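Local structure of succinylglutamate desuccinylase (Chromobacterium violaceum, 1YW4) at residues D47-C53 against C82-F88; G54-E59 against A93-R99; R142-Y146 against C206-A210. The protein probably hydrolyses N-succinylglutamate to succinate and glutamate, the last step of arginine breakdown by the succinyltransferase pathway, using one zinc ion per subunit. One frame throughout, in Å; residues are numbered along the deposited sequence.

Contact 1: D47-C53 against C82-F88; sequences DSVLLSC and CRLLVMF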
loop_
_atom_site.group_PDB
_atom_site.type_symbol
_atom_site.label_atom_id
_atom_site.label_comp_id
_atom_site.label_asym_id
_atom_site.label_seq_id
_atom_site.Cartn_x
_atom_site.Cartn_y
_atom_site.Cartn_z
ATOM N N ASP A 47 12.330 -24.715 -20.796
ATOM C CA ASP A 47 11.318 -23.816 -20.248
ATOM C C ASP A 47 10.059 -23.942 -21.083
ATOM O O ASP A 47 10.132 -24.141 -22.292
ATOM C CB ASP A 47 11.786 -22.361 -20.279
ATOM C CG ASP A 47 12.902 -22.084 -19.287
ATOM O OD1 ASP A 47 12.866 -22.666 -18.182
ATOM O OD2 ASP A 47 13.797 -21.275 -19.613
ATOM N N SER A 48 8.905 -23.814 -20.438
ATOM C CA SER A 48 7.634 -23.933 -21.135
ATOM C C SER A 48 6.958 -22.580 -21.258
ATOM O O SER A 48 6.729 -21.892 -20.264
ATOM C CB SER A 48 6.731 -24.911 -20.395
ATOM O OG SER A 48 7.290 -26.219 -20.432
ATOM N N VAL A 49 6.632 -22.205 -22.488
ATOM C CA VAL A 49 6.014 -20.916 -22.735
ATOM C C VAL A 49 4.635 -21.019 -23.362
ATOM O O VAL A 49 4.452 -21.712 -24.351
ATOM C CB VAL A 49 6.935 -20.050 -23.626
ATOM C CG1 VAL A 49 6.257 -18.740 -23.983
ATOM C CG2 VAL A 49 8.244 -19.772 -22.882
ATOM N N LEU A 50 3.663 -20.339 -22.756
ATOM C CA LEU A 50 2.297 -20.311 -23.270
ATOM C C LEU A 50 2.003 -18.889 -23.731
ATOM O O LEU A 50 2.057 -17.956 -22.934
ATOM C CB LEU A 50 1.292 -20.702 -22.180
ATOM C CG LEU A 50 -0.189 -20.503 -22.539
ATOM C CD1 LEU A 50 -0.504 -21.276 -23.806
ATOM C CD2 LEU A 50 -1.089 -20.968 -21.392
ATOM N N LEU A 51 1.731 -18.719 -25.018
ATOM C CA LEU A 51 1.388 -17.406 -25.544
ATOM C C LEU A 51 -0.049 -17.489 -26.052
ATOM O O LEU A 51 -0.362 -18.271 -26.952
ATOM C CB LEU A 51 2.298 -17.010 -26.707
ATOM C CG LEU A 51 3.824 -16.980 -26.491
ATOM C CD1 LEU A 51 4.494 -16.519 -27.789
ATOM C CD2 LEU A 51 4.185 -16.049 -25.345
ATOM N N SER A 52 -0.925 -16.697 -25.461
ATOM C CA SER A 52 -2.300 -16.695 -25.912
ATOM C C SER A 52 -2.598 -15.298 -26.444
ATOM O O SER A 52 -2.125 -14.297 -25.899
ATOM C CB SER A 52 -3.244 -17.080 -24.768
ATOM O OG SER A 52 -3.089 -16.233 -23.646
ATOM N N CYS A 53 -3.340 -15.238 -27.543
ATOM C CA CYS A 53 -3.700 -13.964 -28.151
ATOM C C CYS A 53 -5.085 -14.104 -28.742
ATOM O O CYS A 53 -5.576 -15.217 -28.909
ATOM C CB CYS A 53 -2.701 -13.590 -29.251
ATOM S SG CYS A 53 -2.513 -14.814 -30.560
ATOM N N CYS A 82 12.389 -23.892 -26.483
ATOM C CA CYS A 82 11.477 -23.989 -25.352
ATOM C C CYS A 82 10.257 -24.786 -25.781
ATOM O O CYS A 82 10.016 -24.979 -26.971
ATOM C CB CYS A 82 10.970 -22.613 -24.911
ATOM S SG CYS A 82 12.170 -21.309 -24.662
ATOM N N ARG A 83 9.493 -25.253 -24.802
ATOM C CA ARG A 83 8.250 -25.950 -25.091
ATOM C C ARG A 83 7.305 -24.773 -25.309
ATOM O O ARG A 83 7.082 -23.988 -24.394
ATOM C CB ARG A 83 7.779 -26.757 -23.889
ATOM C CG ARG A 83 8.635 -27.969 -23.570
ATOM C CD ARG A 83 8.054 -28.739 -22.402
ATOM N NE ARG A 83 6.808 -29.430 -22.737
ATOM C CZ ARG A 83 5.664 -29.269 -22.077
ATOM N NH1 ARG A 83 4.594 -29.949 -22.436
ATOM N NH2 ARG A 83 5.584 -28.414 -21.066
ATOM N N LEU A 84 6.758 -24.654 -26.514
ATOM C CA LEU A 84 5.872 -23.550 -26.848
ATOM C C LEU A 84 4.454 -23.953 -27.237
ATOM O O LEU A 84 4.248 -24.791 -28.114
ATOM C CB LEU A 84 6.485 -22.741 -27.997
ATOM C CG LEU A 84 5.636 -21.670 -28.696
ATOM C CD1 LEU A 84 5.270 -20.591 -27.695
ATOM C CD2 LEU A 84 6.392 -21.061 -29.874
ATOM N N LEU A 85 3.477 -23.343 -26.583
ATOM C CA LEU A 85 2.083 -23.582 -26.925
ATOM C C LEU A 85 1.473 -22.232 -27.316
ATOM O O LEU A 85 1.461 -21.304 -26.519
ATOM C CB LEU A 85 1.320 -24.160 -25.741
ATOM C CG LEU A 85 -0.191 -24.332 -25.954
ATOM C CD1 LEU A 85 -0.482 -25.155 -27.209
ATOM C CD2 LEU A 85 -0.781 -25.021 -24.730
ATOM N N VAL A 86 0.995 -22.126 -28.552
ATOM C CA VAL A 86 0.362 -20.904 -29.026
ATOM C C VAL A 86 -1.144 -21.133 -29.105
ATOM O O VAL A 86 -1.604 -22.160 -29.622
ATOM C CB VAL A 86 0.856 -20.492 -30.430
ATOM C CG1 VAL A 86 0.057 -19.296 -30.932
ATOM C CG2 VAL A 86 2.346 -20.128 -30.380
HETATM N N MSE A 87 -1.896 -20.174 -28.577
HETATM C CA MSE A 87 -3.344 -20.245 -28.602
HETATM C C MSE A 87 -3.997 -19.016 -29.221
HETATM O O MSE A 87 -3.820 -17.900 -28.737
HETATM C CB MSE A 87 -3.904 -20.390 -27.195
HETATM C CG MSE A 87 -3.608 -21.681 -26.506
HETATM SE SE MSE A 87 -4.424 -21.703 -24.771
HETATM C CE MSE A 87 -4.865 -23.545 -24.604
ATOM N N PHE A 88 -4.716 -19.220 -30.319
ATOM C CA PHE A 88 -5.482 -18.151 -30.948
ATOM C C PHE A 88 -6.797 -18.458 -30.224
ATOM O O PHE A 88 -7.577 -19.307 -30.652
ATOM C CB PHE A 88 -5.589 -18.388 -32.458
ATOM C CG PHE A 88 -4.273 -18.256 -33.183
ATOM C CD1 PHE A 88 -3.696 -19.352 -33.812
ATOM C CD2 PHE A 88 -3.583 -17.045 -33.177
ATOM C CE1 PHE A 88 -2.444 -19.245 -34.421
ATOM C CE2 PHE A 88 -2.325 -16.924 -33.784
ATOM C CZ PHE A 88 -1.757 -18.024 -34.404
#
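Val49 N donates to Arg83 O at 2.6 Å, one of six main-chain hydrogen bonds that hold strand 48-53 parallel to strand 83-88. The donors alternate in the usual parallel fashion: Arg83, Leu85 and Met87 give their N-H groups to the carbonyls of Asp47, Val49 and Leu51, while Val49, Leu51 and Cys53 give theirs to Arg83, Leu85 and Met87. One polar side-chain pair joins them, Arg83 NH2 to Ser48 OG at 2.9 Å, with the hydroxyl at the guanidinium edge, 16° out of its plane. A bend at chi3 (71°) turns the end of the arginine back toward Ser48. In the same guanidinium NE bonds the carbonyl of Gly41 and NH2 that of Phe135, which together with Ser48 helps to fix its rotation.

Beyond Ser48 on that face, Leu50 and Leu85 run side by side in the same direction, both with CG opposite the backbone N. Leu50 CD1 is 3.7 Å from Leu85 CG and 4.1 Å from the selenium of Met87, a selenomethionine here. The other face carries Val49, Leu51, Leu84, Val86, Cys53 and Phe88. Leu84 CD1 reaches Leu51 CG at 4.1 Å, the two side chains crossing at a slant. At the C-terminal end Cys53 SG approaches Phe88 CD2 at 3.6 Å, a sulfur-aromatic contact in which the sulfur meets the ring obliquely.

Both strands belong to one beta-alpha-beta unit, whose connecting helix 61-75 covers Leu51, Val86 and Cys53. Helices 120-137 and 198-205 pack on the face of Leu50 and Met87, and strand 143-151 continues the sheet beside strand 48-53.

Contact 2: G54-E59 against A93-R99; sequences GVHGNE and AIRQGVR. With ZN (zinc ion), chain C.
The guanidinium of Arg99 lies flat on the imidazole of His56 within the zinc site of this AspA/AstE-family enzyme, where the segment 54-59 supplies two metal ligands in the spacing His-x-x-Glu. The two planes are 22° apart and their centres 3.6 Å, with Arg99 CZ over the middle of the ring and Arg99 CG against His56 CD2. Arg99 gets there with CG opposite its backbone N (chi1 -173°) and a chain extended from CG to NE, so it runs alongside the histidine in the same direction. Val55 CG1 sits over the other face of the ring. His56 ND1 binds zinc at 2.3 Å, and NE2 is hydrogen-bonded to Asp104 OD1; together the two fix the ring's rotation.

Glu59 comes across Arg99 at a slant, its carboxylate plane turned 58° from the guanidinium and its CD in the plane of the histidine ring, at the edge. Both its oxygens hold the zinc, OE1 at 2.3 Å, and His149 and a water complete the coordination. The guanidinium also lies near this carboxylate, Arg99 NH1 being 3.4 Å from Glu59 OE2, and a second water accepts from NH1 and bonds OE2 weakly.

Behind the ligands, a type I turn from His56 to Glu59 brings Gly57 CA against the last turn of helix 91-96, 3.6 Å from Ala93 C, and 3.0 Å from Val98 O just beyond the helix. The helix ends in a Schellman motif at Gly97, and the chain then turns back so that Arg99 O receives a weak bond from Gly57 N. Asn58 OD1 rests near Arg99 CA. A water donates to both Gly57 O and Ile94 O, the latter at 2.7 Å.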
loop_
_atom_site.group_PDB
_atom_site.type_symbol
_atom_site.label_atom_id
_atom_site.label_comp_id
_atom_site.label_asym_id
_atom_site.label_seq_id
_atom_site.Cartn_x
_atom_site.Cartn_y
_atom_site.Cartn_z
ATOM N N GLY A 54 -5.732 -12.987 -29.048
ATOM C CA GLY A 54 -7.059 -13.090 -29.615
ATOM C C GLY A 54 -8.110 -13.563 -28.624
ATOM O O GLY A 54 -9.125 -14.116 -29.037
ATOM N N VAL A 55 -7.862 -13.404 -27.323
ATOM C CA VAL A 55 -8.877 -13.766 -26.334
ATOM C C VAL A 55 -10.044 -12.851 -26.713
ATOM O O VAL A 55 -11.218 -13.231 -26.625
ATOM C CB VAL A 55 -8.399 -13.471 -24.888
ATOM C CG1 VAL A 55 -9.589 -13.410 -23.935
ATOM C CG2 VAL A 55 -7.444 -14.580 -24.429
ATOM N N HIS A 56 -9.686 -11.641 -27.144
ATOM C CA HIS A 56 -10.636 -10.651 -27.635
ATOM C C HIS A 56 -10.287 -10.571 -29.129
ATOM O O HIS A 56 -9.152 -10.264 -29.498
ATOM C CB HIS A 56 -10.436 -9.315 -26.905
ATOM C CG HIS A 56 -10.905 -9.351 -25.483
ATOM N ND1 HIS A 56 -10.204 -8.768 -24.451
ATOM C CD2 HIS A 56 -11.972 -9.961 -24.917
ATOM C CE1 HIS A 56 -10.814 -9.024 -23.308
ATOM N NE2 HIS A 56 -11.890 -9.748 -23.563
ATOM N N GLY A 57 -11.255 -10.910 -29.977
ATOM C CA GLY A 57 -11.038 -10.938 -31.416
ATOM C C GLY A 57 -10.660 -9.669 -32.152
ATOM O O GLY A 57 -10.165 -9.741 -33.280
ATOM N N ASN A 58 -10.875 -8.513 -31.533
ATOM C CA ASN A 58 -10.559 -7.235 -32.173
ATOM C C ASN A 58 -9.165 -6.719 -31.817
ATOM O O ASN A 58 -8.748 -5.680 -32.317
ATOM C CB ASN A 58 -11.610 -6.186 -31.779
ATOM C CG ASN A 58 -11.626 -5.918 -30.288
ATOM O OD1 ASN A 58 -11.635 -6.845 -29.487
ATOM N ND2 ASN A 58 -11.634 -4.643 -29.910
ATOM N N GLU A 59 -8.444 -7.441 -30.960
ATOM C CA GLU A 59 -7.092 -7.023 -30.551
ATOM C C GLU A 59 -6.105 -7.850 -31.375
ATOM O O GLU A 59 -5.499 -8.801 -30.887
ATOM C CB GLU A 59 -6.932 -7.257 -29.045
ATOM C CG GLU A 59 -8.218 -6.886 -28.299
ATOM C CD GLU A 59 -8.137 -6.993 -26.791
ATOM O OE1 GLU A 59 -7.222 -7.675 -26.277
ATOM O OE2 GLU A 59 -9.014 -6.395 -26.118
ATOM N N ALA A 93 -14.517 -14.911 -32.712
ATOM C CA ALA A 93 -14.407 -13.468 -32.537
ATOM C C ALA A 93 -13.313 -12.906 -33.442
ATOM O O ALA A 93 -13.456 -11.819 -34.005
ATOM C CB ALA A 93 -14.110 -13.125 -31.068
ATOM N N ILE A 94 -12.214 -13.637 -33.578
ATOM C CA ILE A 94 -11.133 -13.172 -34.445
ATOM C C ILE A 94 -11.630 -13.129 -35.887
ATOM O O ILE A 94 -11.487 -12.120 -36.574
ATOM C CB ILE A 94 -9.894 -14.095 -34.347
ATOM C CG1 ILE A 94 -9.296 -13.992 -32.934
ATOM C CG2 ILE A 94 -8.843 -13.701 -35.409
ATOM C CD1 ILE A 94 -8.131 -14.956 -32.658
ATOM N N ARG A 95 -12.230 -14.219 -36.340
ATOM C CA ARG A 95 -12.740 -14.273 -37.697
ATOM C C ARG A 95 -13.766 -13.145 -37.957
ATOM O O ARG A 95 -13.816 -12.595 -39.058
ATOM C CB ARG A 95 -13.338 -15.660 -37.950
ATOM C CG ARG A 95 -13.974 -15.859 -39.314
ATOM C CD ARG A 95 -14.235 -17.344 -39.580
ATOM N NE ARG A 95 -14.628 -18.060 -38.370
ATOM C CZ ARG A 95 -13.903 -19.018 -37.795
ATOM N NH1 ARG A 95 -12.742 -19.384 -38.317
ATOM N NH2 ARG A 95 -14.337 -19.610 -36.692
ATOM N N GLN A 96 -14.542 -12.770 -36.937
ATOM C CA GLN A 96 -15.549 -11.707 -37.084
ATOM C C GLN A 96 -15.029 -10.292 -36.794
ATOM O O GLN A 96 -15.688 -9.299 -37.118
ATOM C CB GLN A 96 -16.759 -11.975 -36.177
ATOM C CG GLN A 96 -17.496 -13.269 -36.470
ATOM C CD GLN A 96 -18.106 -13.293 -37.858
ATOM O OE1 GLN A 96 -18.960 -12.463 -38.191
ATOM N NE2 GLN A 96 -17.670 -14.248 -38.680
ATOM N N GLY A 97 -13.853 -10.202 -36.185
ATOM C CA GLY A 97 -13.283 -8.908 -35.860
ATOM C C GLY A 97 -13.951 -8.232 -34.673
ATOM O O GLY A 97 -13.907 -7.006 -34.534
ATOM N N VAL A 98 -14.566 -9.026 -33.803
ATOM C CA VAL A 98 -15.248 -8.474 -32.639
ATOM C C VAL A 98 -14.591 -8.904 -31.323
ATOM O O VAL A 98 -13.876 -9.893 -31.283
ATOM C CB VAL A 98 -16.725 -8.910 -32.627
ATOM C CG1 VAL A 98 -17.421 -8.417 -33.901
ATOM C CG2 VAL A 98 -16.820 -10.424 -32.539
ATOM N N ARG A 99 -14.844 -8.149 -30.257
ATOM C CA ARG A 99 -14.282 -8.456 -28.948
ATOM C C ARG A 99 -14.764 -9.838 -28.507
ATOM O O ARG A 99 -13.982 -10.657 -28.011
ATOM C CB ARG A 99 -14.706 -7.394 -27.935
ATOM C CG ARG A 99 -14.055 -7.516 -26.568
ATOM C CD ARG A 99 -14.565 -6.427 -25.633
ATOM N NE ARG A 99 -14.055 -6.570 -24.274
ATOM C CZ ARG A 99 -12.849 -6.177 -23.882
ATOM N NH1 ARG A 99 -12.015 -5.613 -24.743
ATOM N NH2 ARG A 99 -12.479 -6.346 -22.621
HETATM ZN ZN ZN C . -8.265 -7.544 -24.209
HETATM O O HOH W 1 -13.815 -12.621 -25.915
HETATM O O HOH W 2 -10.150 -9.871 -35.840
HETATM O O HOH W 3 -9.911 -4.217 -23.643
HETATM O O HOH W 4 -7.679 -5.367 -23.623
#

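Contact 3: R142-Y146 against C206-A210; sequences RKLHY and CEADA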
loop_
_atom_site.group_PDB
_atom_site.type_symbol
_atom_site.label_atom_id
_atom_site.label_comp_id
_atom_site.label_asym_id
_atom_site.label_seq_id
_atom_site.Cartn_x
_atom_site.Cartn_y
_atom_site.Cartn_z
ATOM N N ARG A 142 10.901 -23.724 -16.242
ATOM C CA ARG A 142 10.022 -22.591 -15.981
ATOM C C ARG A 142 8.675 -22.718 -16.701
ATOM O O ARG A 142 8.582 -23.308 -17.775
ATOM C CB ARG A 142 10.707 -21.290 -16.399
ATOM C CG ARG A 142 11.999 -20.979 -15.654
ATOM C CD ARG A 142 12.491 -19.584 -16.000
ATOM N NE ARG A 142 12.801 -19.442 -17.419
ATOM C CZ ARG A 142 13.008 -18.277 -18.026
ATOM N NH1 ARG A 142 12.937 -17.144 -17.342
ATOM N NH2 ARG A 142 13.286 -18.240 -19.319
ATOM N N LYS A 143 7.635 -22.171 -16.080
ATOM C CA LYS A 143 6.288 -22.165 -16.646
ATOM C C LYS A 143 5.884 -20.698 -16.837
ATOM O O LYS A 143 5.582 -19.995 -15.872
ATOM C CB LYS A 143 5.323 -22.885 -15.702
ATOM C CG LYS A 143 5.574 -24.390 -15.629
ATOM C CD LYS A 143 4.644 -25.083 -14.651
ATOM C CE LYS A 143 4.889 -24.623 -13.233
ATOM N NZ LYS A 143 6.289 -24.909 -12.804
ATOM N N LEU A 144 5.885 -20.248 -18.090
ATOM C CA LEU A 144 5.577 -18.860 -18.413
ATOM C C LEU A 144 4.376 -18.684 -19.337
ATOM O O LEU A 144 4.281 -19.328 -20.377
ATOM C CB LEU A 144 6.805 -18.212 -19.058
ATOM C CG LEU A 144 8.123 -18.295 -18.283
ATOM C CD1 LEU A 144 9.266 -17.801 -19.168
ATOM C CD2 LEU A 144 8.029 -17.470 -17.019
ATOM N N HIS A 145 3.480 -17.786 -18.948
ATOM C CA HIS A 145 2.277 -17.500 -19.712
ATOM C C HIS A 145 2.056 -16.004 -19.909
ATOM O O HIS A 145 1.927 -15.259 -18.943
ATOM C CB HIS A 145 1.059 -18.094 -19.007
ATOM C CG HIS A 145 -0.239 -17.763 -19.672
ATOM N ND1 HIS A 145 -0.332 -17.448 -21.011
ATOM C CD2 HIS A 145 -1.504 -17.735 -19.192
ATOM C CE1 HIS A 145 -1.598 -17.243 -21.326
ATOM N NE2 HIS A 145 -2.329 -17.411 -20.241
ATOM N N TYR A 146 2.024 -15.571 -21.162
ATOM C CA TYR A 146 1.787 -14.171 -21.461
ATOM C C TYR A 146 0.533 -14.133 -22.310
ATOM O O TYR A 146 0.487 -14.673 -23.421
ATOM C CB TYR A 146 2.963 -13.563 -22.225
ATOM C CG TYR A 146 4.276 -13.716 -21.490
ATOM C CD1 TYR A 146 4.524 -13.018 -20.305
ATOM C CD2 TYR A 146 5.243 -14.605 -21.951
ATOM C CE1 TYR A 146 5.709 -13.209 -19.591
ATOM C CE2 TYR A 146 6.429 -14.806 -21.252
ATOM C CZ TYR A 146 6.656 -14.109 -20.075
ATOM O OH TYR A 146 7.823 -14.323 -19.376
ATOM N N CYS A 206 -2.390 -23.691 -12.585
ATOM C CA CYS A 206 -1.193 -24.318 -13.126
ATOM C C CYS A 206 0.035 -23.798 -12.407
ATOM O O CYS A 206 1.157 -24.198 -12.712
ATOM C CB CYS A 206 -1.077 -24.019 -14.621
ATOM S SG CYS A 206 -2.562 -24.407 -15.566
ATOM N N GLU A 207 -0.203 -22.918 -11.439
ATOM C CA GLU A 207 0.842 -22.282 -10.652
ATOM C C GLU A 207 2.023 -21.854 -11.514
ATOM O O GLU A 207 3.173 -22.163 -11.222
ATOM C CB GLU A 207 1.299 -23.188 -9.490
ATOM C CG GLU A 207 1.873 -24.529 -9.879
ATOM C CD GLU A 207 2.224 -25.396 -8.671
ATOM O OE1 GLU A 207 2.874 -26.443 -8.868
ATOM O OE2 GLU A 207 1.847 -25.033 -7.532
ATOM N N ALA A 208 1.728 -21.130 -12.588
ATOM C CA ALA A 208 2.781 -20.650 -13.471
ATOM C C ALA A 208 2.931 -19.145 -13.321
ATOM O O ALA A 208 2.113 -18.491 -12.674
ATOM C CB ALA A 208 2.461 -21.005 -14.915
ATOM N N ASP A 209 3.994 -18.601 -13.898
ATOM C CA ASP A 209 4.220 -17.163 -13.854
ATOM C C ASP A 209 3.457 -16.614 -15.046
ATOM O O ASP A 209 3.949 -16.614 -16.169
ATOM C CB ASP A 209 5.709 -16.866 -13.960
ATOM C CG ASP A 209 6.476 -17.394 -12.767
ATOM O OD1 ASP A 209 6.131 -17.011 -11.634
ATOM O OD2 ASP A 209 7.406 -18.194 -12.960
ATOM N N ALA A 210 2.237 -16.167 -14.786
ATOM C CA ALA A 210 1.361 -15.675 -15.839
ATOM C C ALA A 210 1.044 -14.190 -15.724
ATOM O O ALA A 210 0.900 -13.656 -14.625
ATOM C CB ALA A 210 0.074 -16.489 -15.824
HETATM O O HOH W 5 8.159 -20.556 -13.514
HETATM O O HOH W 6 5.223 -25.479 -10.285
#
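Lys143 and Ala208 meet through their CB atoms at 3.5 Å where strand 143-151 begins to pair with the start of strand 209-215, two parallel neighbours in the sheet of the catalytic domain, which belongs to the zinc exopeptidase clan. In the lysine the bend at chi3 (-65°) folds CE back to 3.6 Å from Glu207 O, alongside the turn that follows helix 198-205, and a further bend at chi4 sets the direction of NZ. This NZ does not touch the Glu207 carboxylate directly; a water accepts from NZ and donates to OE1, joining the opposite charges. A second water does the same between the main chain and the partner strand, accepting from Lys143 N and donating to Asp209 OD2. Lys143 O then takes the N-H of Asp209 at 2.9 Å, the first direct hydrogen bond of the pair.

Leu144 is in register with Asp209, and their side chains share a face of the sheet. Leu144 CD2 lies 3.9 Å from Asp209 CB, so the leucine meets the methylene of the aspartate, and helix 230-241 covers the leucine through Leu239.

At His145 the backbone N gives the second bond, to Asp209 O at 3.1 Å. The imidazole goes to the opposite face from Leu144, where ND1 is hydrogen-bonded to Leu50 O and the ring meets Phe198 edge to face. Ala210 lies on the same face as His145 and adds its small side chain: its CB is 3.7 Å from His145 CB and contacts the ring obliquely, with His145 CD2 at 3.9 Å.

In the fold
Contacts 1 and 3 are adjoining parts of the same sheet, in a run of parallel strands: their centres are 10 Å apart, and strand 48-53 lies between strands 83-88 and 143-151, so the order runs 83-88, 48-53, 143-151, 209-215. Leu50 N to Leu144 O, 2.7 Å, is a probable hydrogen bond between them. Contact 2 takes up where contact 1 ends, since segments 54-59 and 93-99 follow strands 48-53 and 83-88; the two pairs alternate along the chain, and Phe88 packs on Ile94. Contact 3 comes later in sequence, about 24 Å from contact 2 between centres. The loop after strand 48-53 thus carries His56 and Glu59 to the zinc, while strand 143-151 brings His149.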